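PDB 5DP2: CurF from Lyngbya majuscula, which probably forms the cyclopropane ring of curacin A, as an NADP(H)-binding enoyl reductase domain turned cyclopropanase in a polyketide synthase pathway. Local coordinates for residues 50-55 with 65-70. Sequence-based numbering, arbitrary orientation. Where two conformers were deposited one is given.
Sequences FREVLN and KKRYRS. With NAP (NADP nicotinamide-adenine-dinucleotide phosphate), chain B.
The guanidinium of Arg67 meets Asn55 OD1 and, more loosely, Arg51 CG at its edge, and Glu52 over one face. The ring of Phe50, at the other end of the contact, lies beside the cofactor: C5B of NADP packs 3.8 Å above one face near the rim, while O2D of the nicotinamide ribose lies at its edge. Asn55 OD1 lies close to the guanidinium plane and accepts two hydrogen bonds end-on, from Arg67 NH2 at 2.9 Å and from Arg67 NH1 at 3.1 Å. Because one oxygen serves both nitrogens, neither bond is straight (N-H...O 145° for NH2), and both donors approach from the same face of the amide, whose plane is turned 48° from the guanidinium. The carboxylate of Glu52 stands nearly upright to that guanidinium; its OE2, 4.3 Å from Arg67 NH2, lies well out of the guanidinium plane, so no N-H points at it and only charge acts between them. OE2 accepts instead from Gly81 N.

In this medium-chain dehydrogenase/reductase fold, helix 50-57 follows strand 39-48 of the GroES-like region, and the contact ties it to the loop leading toward strand 83-91. Arginine suits this buried place because its many N-H groups can be shared out: NH2 also reaches Thr79 O. Two successive bends curl its chain on the way to the helix. Asparagine is equally apt, since its carbonyl faces Arg67 while ND2 donates to Phe60 O and Glu62 OE2. A leucine in place of Arg67 would probably leave Asn55 OD1 without its two donors and deprive the buried Glu52 of this neighbouring positive charge. The same helix begins at the cofactor, where Phe50 N donates an almost linear bond of 3.0 Å to O1N of the NADP pyrophosphate, and CG anti to the backbone N (chi1 -168°) sets the Phe50 ring alongside.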
ATOM      1  N   PHE A  50       2.808   2.893   5.588  1.00  6.72           N
ATOM      2  CA  PHE A  50       3.874   3.829   5.885  1.00  7.30           C
ATOM      3  C   PHE A  50       3.359   5.279   5.908  1.00  7.26           C
ATOM      4  O   PHE A  50       3.800   6.070   6.758  1.00  8.45           O
ATOM      5  CB  PHE A  50       5.019   3.674   4.883  1.00  8.82           C
ATOM      6  CG  PHE A  50       6.265   4.385   5.280  1.00  9.96           C
ATOM      7  CD1 PHE A  50       7.021   3.925   6.374  1.00 12.56           C
ATOM      8  CD2 PHE A  50       6.678   5.500   4.592  1.00 11.59           C
ATOM      9  CE1 PHE A  50       8.189   4.583   6.749  1.00 14.81           C
ATOM     10  CE2 PHE A  50       7.864   6.145   4.938  1.00 15.14           C
ATOM     11  CZ  PHE A  50       8.610   5.688   6.022  1.00 16.18           C
ATOM     12  N   ARG A  51       2.439   5.650   5.004  1.00  7.57           N
ATOM     13  CA  ARG A  51       1.824   6.998   5.032  1.00  8.86           C
ATOM     14  C   ARG A  51       1.325   7.353   6.408  1.00  7.34           C
ATOM     15  O   ARG A  51       1.397   8.511   6.830  1.00  7.08           O
ATOM     16  CB  ARG A  51       0.608   7.076   4.029  1.00  9.90           C
ATOM     17  CG  ARG A  51      -0.221   8.383   4.092  1.00  9.79           C
ATOM     18  CD  ARG A  51       0.500   9.608   3.588  1.00 11.01           C
ATOM     19  NE  ARG A  51       0.622   9.590   2.146  1.00 11.80           N
ATOM     20  CZ  ARG A  51      -0.291   9.999   1.238  1.00 10.23           C
ATOM     21  NH1 ARG A  51      -1.478  10.501   1.611  1.00 11.85           N
ATOM     22  NH2 ARG A  51       0.008   9.889  -0.040  1.00 12.15           N
ATOM     23  N   GLU A  52       0.734   6.384   7.088  1.00  6.40           N
ATOM     24  CA  GLU A  52       0.124   6.642   8.399  1.00  6.44           C
ATOM     25  C   GLU A  52       1.165   6.910   9.474  1.00  6.40           C
ATOM     26  O   GLU A  52       0.905   7.699  10.379  1.00  6.90           O
ATOM     27  CB  GLU A  52      -0.786   5.485   8.765  1.00  6.73           C
ATOM     28  CG  GLU A  52      -1.966   5.400   7.788  1.00  7.72           C
ATOM     29  CD  GLU A  52      -2.792   4.166   7.864  1.00  7.47           C
ATOM     30  OE1 GLU A  52      -2.233   3.054   8.001  1.00  8.45           O
ATOM     31  OE2 GLU A  52      -4.033   4.308   7.719  1.00 13.54           O
ATOM     32  N   VAL A  53       2.328   6.267   9.395  1.00  7.23           N
ATOM     33  CA  VAL A  53       3.460   6.643  10.244  1.00  7.90           C
ATOM     34  C   VAL A  53       3.851   8.102   9.979  1.00  8.31           C
ATOM     35  O   VAL A  53       3.987   8.896  10.910  1.00  9.50           O
ATOM     36  CB  VAL A  53       4.655   5.673  10.019  1.00  8.91           C
ATOM     37  CG1 VAL A  53       5.882   6.146  10.775  1.00 11.80           C
ATOM     38  CG2 VAL A  53       4.289   4.252  10.437  1.00  9.80           C
ATOM     39  N   LEU A  54       3.985   8.472   8.707  1.00  8.22           N
ATOM     40  CA  LEU A  54       4.329   9.851   8.361  1.00  9.04           C
ATOM     41  C   LEU A  54       3.249  10.812   8.851  1.00  8.50           C
ATOM     42  O   LEU A  54       3.550  11.934   9.275  1.00  9.70           O
ATOM     43  CB  LEU A  54       4.520   9.999   6.843  1.00 10.10           C
ATOM     44  CG  LEU A  54       5.584   9.138   6.166  1.00 12.82           C
ATOM     45  CD1 LEU A  54       5.613   9.460   4.679  1.00 15.31           C
ATOM     46  CD2 LEU A  54       6.946   9.337   6.820  1.00 16.05           C
ATOM     47  N   ASN A  55       1.987  10.380   8.792  1.00  7.42           N
ATOM     48  CA  ASN A  55       0.889  11.233   9.266  1.00  7.31           C
ATOM     49  C   ASN A  55       1.025  11.501  10.766  1.00  7.59           C
ATOM     50  O   ASN A  55       0.958  12.666  11.223  1.00  8.66           O
ATOM     51  CB  ASN A  55      -0.477  10.546   9.081  1.00  6.65           C
ATOM     52  CG  ASN A  55      -0.957  10.362   7.643  1.00  6.37           C
ATOM     53  OD1 ASN A  55      -1.777   9.460   7.426  1.00  6.66           O
ATOM     54  ND2 ASN A  55      -0.534  11.199   6.714  1.00  6.97           N
ATOM     55  N   LYS A  65     -10.311  14.654   2.572  1.00  6.95           N
ATOM     56  CA  LYS A  65     -11.224  14.906   3.671  1.00  6.72           C
ATOM     57  C   LYS A  65     -11.779  13.620   4.282  1.00  6.26           C
ATOM     58  O   LYS A  65     -12.118  13.608   5.454  1.00  6.82           O
ATOM     59  CB  LYS A  65     -12.304  15.906   3.255  1.00  8.43           C
ATOM     60  CG  LYS A  65     -11.715  17.330   3.127  1.00 12.90           C
ATOM     61  CD  LYS A  65     -12.652  18.468   2.939  1.00 16.03           C
ATOM     62  CE  LYS A  65     -11.892  19.750   3.272  1.00 21.56           C
ATOM     63  NZ  LYS A  65     -12.711  20.967   3.051  1.00 22.56           N
ATOM     64  N   LYS A  66     -11.810  12.531   3.498  1.00  6.41           N
ATOM     65  CA  LYS A  66     -12.270  11.238   4.003  1.00  7.12           C
ATOM     66  C   LYS A  66     -11.416  10.734   5.165  1.00  6.06           C
ATOM     67  O   LYS A  66     -11.884   9.913   5.952  1.00  6.88           O
ATOM     68  CB  LYS A  66     -12.238  10.203   2.833  1.00  8.97           C
ATOM     69  CG  LYS A  66     -13.023   8.932   3.088  1.00  8.98           C
ATOM     70  CD  LYS A  66     -12.959   7.952   1.946  1.00 10.72           C
ATOM     71  CE  LYS A  66     -13.988   6.860   2.146  1.00 11.94           C
ATOM     72  NZ  LYS A  66     -13.931   5.837   1.104  1.00 13.83           N
ATOM     73  N   ARG A  67     -10.169  11.196   5.272  1.00  5.53           N
ATOM     74  CA  ARG A  67      -9.284  10.831   6.379  1.00  5.43           C
ATOM     75  C   ARG A  67      -9.588  11.561   7.693  1.00  5.38           C
ATOM     76  O   ARG A  67      -8.931  11.291   8.683  1.00  6.28           O
ATOM     77  CB  ARG A  67      -7.823  11.034   6.013  1.00  5.21           C
ATOM     78  CG  ARG A  67      -7.246  10.003   5.028  1.00  5.37           C
ATOM     79  CD  ARG A  67      -7.126   8.597   5.583  1.00  5.60           C
ATOM     80  NE  ARG A  67      -6.339   8.499   6.818  1.00  5.50           N
ATOM     81  CZ  ARG A  67      -5.012   8.586   6.895  1.00  5.55           C
ATOM     82  NH1 ARG A  67      -4.242   8.633   5.824  1.00  6.44           N
ATOM     83  NH2 ARG A  67      -4.434   8.595   8.109  1.00  6.16           N
ATOM     84  N   TYR A  68     -10.586  12.467   7.691  1.00  5.69           N
ATOM     85  CA  TYR A  68     -10.907  13.247   8.884  1.00  5.71           C
ATOM     86  C   TYR A  68     -12.360  13.124   9.263  1.00  5.79           C
ATOM     87  O   TYR A  68     -13.257  13.213   8.407  1.00  6.48           O
ATOM     88  CB  TYR A  68     -10.579  14.725   8.654  1.00  6.79           C
ATOM     89  CG  TYR A  68      -9.115  14.996   8.417  1.00  6.41           C
ATOM     90  CD1 TYR A  68      -8.256  15.223   9.486  1.00  6.53           C
ATOM     91  CD2 TYR A  68      -8.576  15.055   7.142  1.00  6.61           C
ATOM     92  CE1 TYR A  68      -6.930  15.523   9.299  1.00  6.67           C
ATOM     93  CE2 TYR A  68      -7.246  15.356   6.943  1.00  6.85           C
ATOM     94  CZ  TYR A  68      -6.423  15.616   8.014  1.00  6.74           C
ATOM     95  OH  TYR A  68      -5.090  15.975   7.870  1.00  8.01           O
ATOM     96  N   ARG A  69     -12.630  13.006  10.561  1.00  5.79           N
ATOM     97  CA  ARG A  69     -14.004  13.027  11.026  1.00  6.30           C
ATOM     98  C   ARG A  69     -14.687  14.333  10.628  1.00  7.22           C
ATOM     99  O   ARG A  69     -14.135  15.418  10.807  1.00  8.94           O
ATOM    100  CB  ARG A  69     -14.046  12.857  12.548  1.00  6.40           C
ATOM    101  CG  ARG A  69     -13.524  11.515  13.045  1.00  6.81           C
ATOM    102  CD  ARG A  69     -14.236  10.309  12.424  1.00  7.20           C
ATOM    103  NE  ARG A  69     -15.677  10.309  12.654  1.00  7.26           N
ATOM    104  CZ  ARG A  69     -16.271   9.689  13.666  1.00  7.28           C
ATOM    105  NH1 ARG A  69     -15.581   8.977  14.545  1.00  7.34           N
ATOM    106  NH2 ARG A  69     -17.590   9.784  13.814  1.00  8.07           N
ATOM    107  N   SER A  70     -15.904  14.178  10.066  1.00  7.39           N
ATOM    108  CA  SER A  70     -16.724  15.278   9.544  0.53  8.47           C
ATOM    109  C   SER A  70     -16.109  16.004   8.373  1.00  7.93           C
ATOM    110  O   SER A  70     -16.631  17.019   7.916  1.00  9.14           O
ATOM    111  CB  SER A  70     -17.084  16.284  10.634  0.53  9.60           C
ATOM    112  OG  SER A  70     -17.969  15.709  11.546  0.53 12.35           O
TER
HETATM  113  PA  NAP B 401       7.007  -0.191   3.337  0.91  5.73           P
HETATM  114  O1A NAP B 401       6.595  -1.463   3.994  0.91  5.89           O
HETATM  115  O2A NAP B 401       7.586  -0.232   1.970  0.91  7.21           O
HETATM  116  O5B NAP B 401       7.992   0.556   4.349  0.91  6.09           O
HETATM  117  C5B NAP B 401       8.831   1.633   3.909  0.91  6.88           C
HETATM  118  C4B NAP B 401      10.025   1.161   3.108  0.91  6.87           C
HETATM  119  O4B NAP B 401      10.874   2.264   2.890  0.91  8.01           O
HETATM  120  C3B NAP B 401      10.827   0.082   3.773  0.91  7.47           C
HETATM  121  O3B NAP B 401      10.740  -1.096   2.969  0.91  8.85           O
HETATM  122  C2B NAP B 401      12.268   0.625   3.839  0.91  6.26           C
HETATM  123  O2B NAP B 401      13.304  -0.212   3.410  0.91  6.50           O
HETATM  124  C1B NAP B 401      12.236   1.788   2.868  0.91  6.89           C
HETATM  125  N9A NAP B 401      13.056   2.927   3.258  0.91  7.20           N
HETATM  126  C8A NAP B 401      12.696   3.957   4.099  0.91  9.94           C
HETATM  127  N7A NAP B 401      13.711   4.843   4.227  0.91 11.23           N
HETATM  128  C5A NAP B 401      14.710   4.386   3.459  0.91  8.87           C
HETATM  129  C6A NAP B 401      16.027   4.838   3.148  0.91 10.50           C
HETATM  130  N6A NAP B 401      16.491   5.983   3.689  0.91 14.12           N
HETATM  131  N1A NAP B 401      16.765   4.113   2.317  0.91 10.48           N
HETATM  132  C2A NAP B 401      16.272   2.983   1.799  0.91  8.65           C
HETATM  133  N3A NAP B 401      15.061   2.461   2.011  0.91  6.87           N
HETATM  134  C4A NAP B 401      14.302   3.151   2.848  0.91  6.92           C
HETATM  135  O3  NAP B 401       5.765   0.834   3.320  0.91  5.81           O
HETATM  136  PN  NAP B 401       4.488   0.873   2.356  0.91  5.26           P
HETATM  137  O1N NAP B 401       3.324   1.250   3.188  0.91  5.57           O
HETATM  138  O2N NAP B 401       4.411  -0.377   1.528  0.91  6.92           O
HETATM  139  O5D NAP B 401       4.830   2.106   1.454  0.91  7.01           O
HETATM  140  C5D NAP B 401       5.951   2.016   0.544  0.91  8.65           C
HETATM  141  C4D NAP B 401       6.344   3.435   0.062  0.91  8.42           C
HETATM  142  O4D NAP B 401       5.455   3.801  -0.960  0.91  9.49           O
HETATM  143  C3D NAP B 401       6.219   4.532   1.125  0.91  9.11           C
HETATM  144  O3D NAP B 401       7.166   5.562   0.808  0.91 12.73           O
HETATM  145  C2D NAP B 401       4.796   5.001   0.964  0.91  9.79           C
HETATM  146  O2D NAP B 401       4.652   6.346   1.431  0.91 14.82           O
HETATM  147  C1D NAP B 401       4.595   4.867  -0.522  0.91  8.87           C
HETATM  148  N1N NAP B 401       3.268   4.504  -1.067  0.91  8.67           N
HETATM  149  C2N NAP B 401       2.700   5.287  -2.013  0.91  8.23           C
HETATM  150  C3N NAP B 401       1.462   4.992  -2.577  0.91  8.37           C
HETATM  151  C7N NAP B 401       0.883   5.888  -3.618  0.91  8.67           C
HETATM  152  O7N NAP B 401      -0.275   5.669  -3.899  0.91 11.10           O
HETATM  153  N7N NAP B 401       1.666   6.850  -4.175  0.91  9.26           N
HETATM  154  C4N NAP B 401       0.781   3.846  -2.152  0.91  9.36           C
HETATM  155  C5N NAP B 401       1.386   3.057  -1.183  0.91  9.48           C
HETATM  156  C6N NAP B 401       2.635   3.395  -0.648  0.91  9.50           C
HETATM  157  P2B NAP B 401      13.879  -1.443   4.253  0.91  6.51           P
HETATM  158  O1X NAP B 401      12.779  -2.495   4.290  0.91  6.19           O
HETATM  159  O2X NAP B 401      15.076  -1.859   3.446  0.91  6.96           O
HETATM  160  O3X NAP B 401      14.210  -0.917   5.629  0.91  7.91           O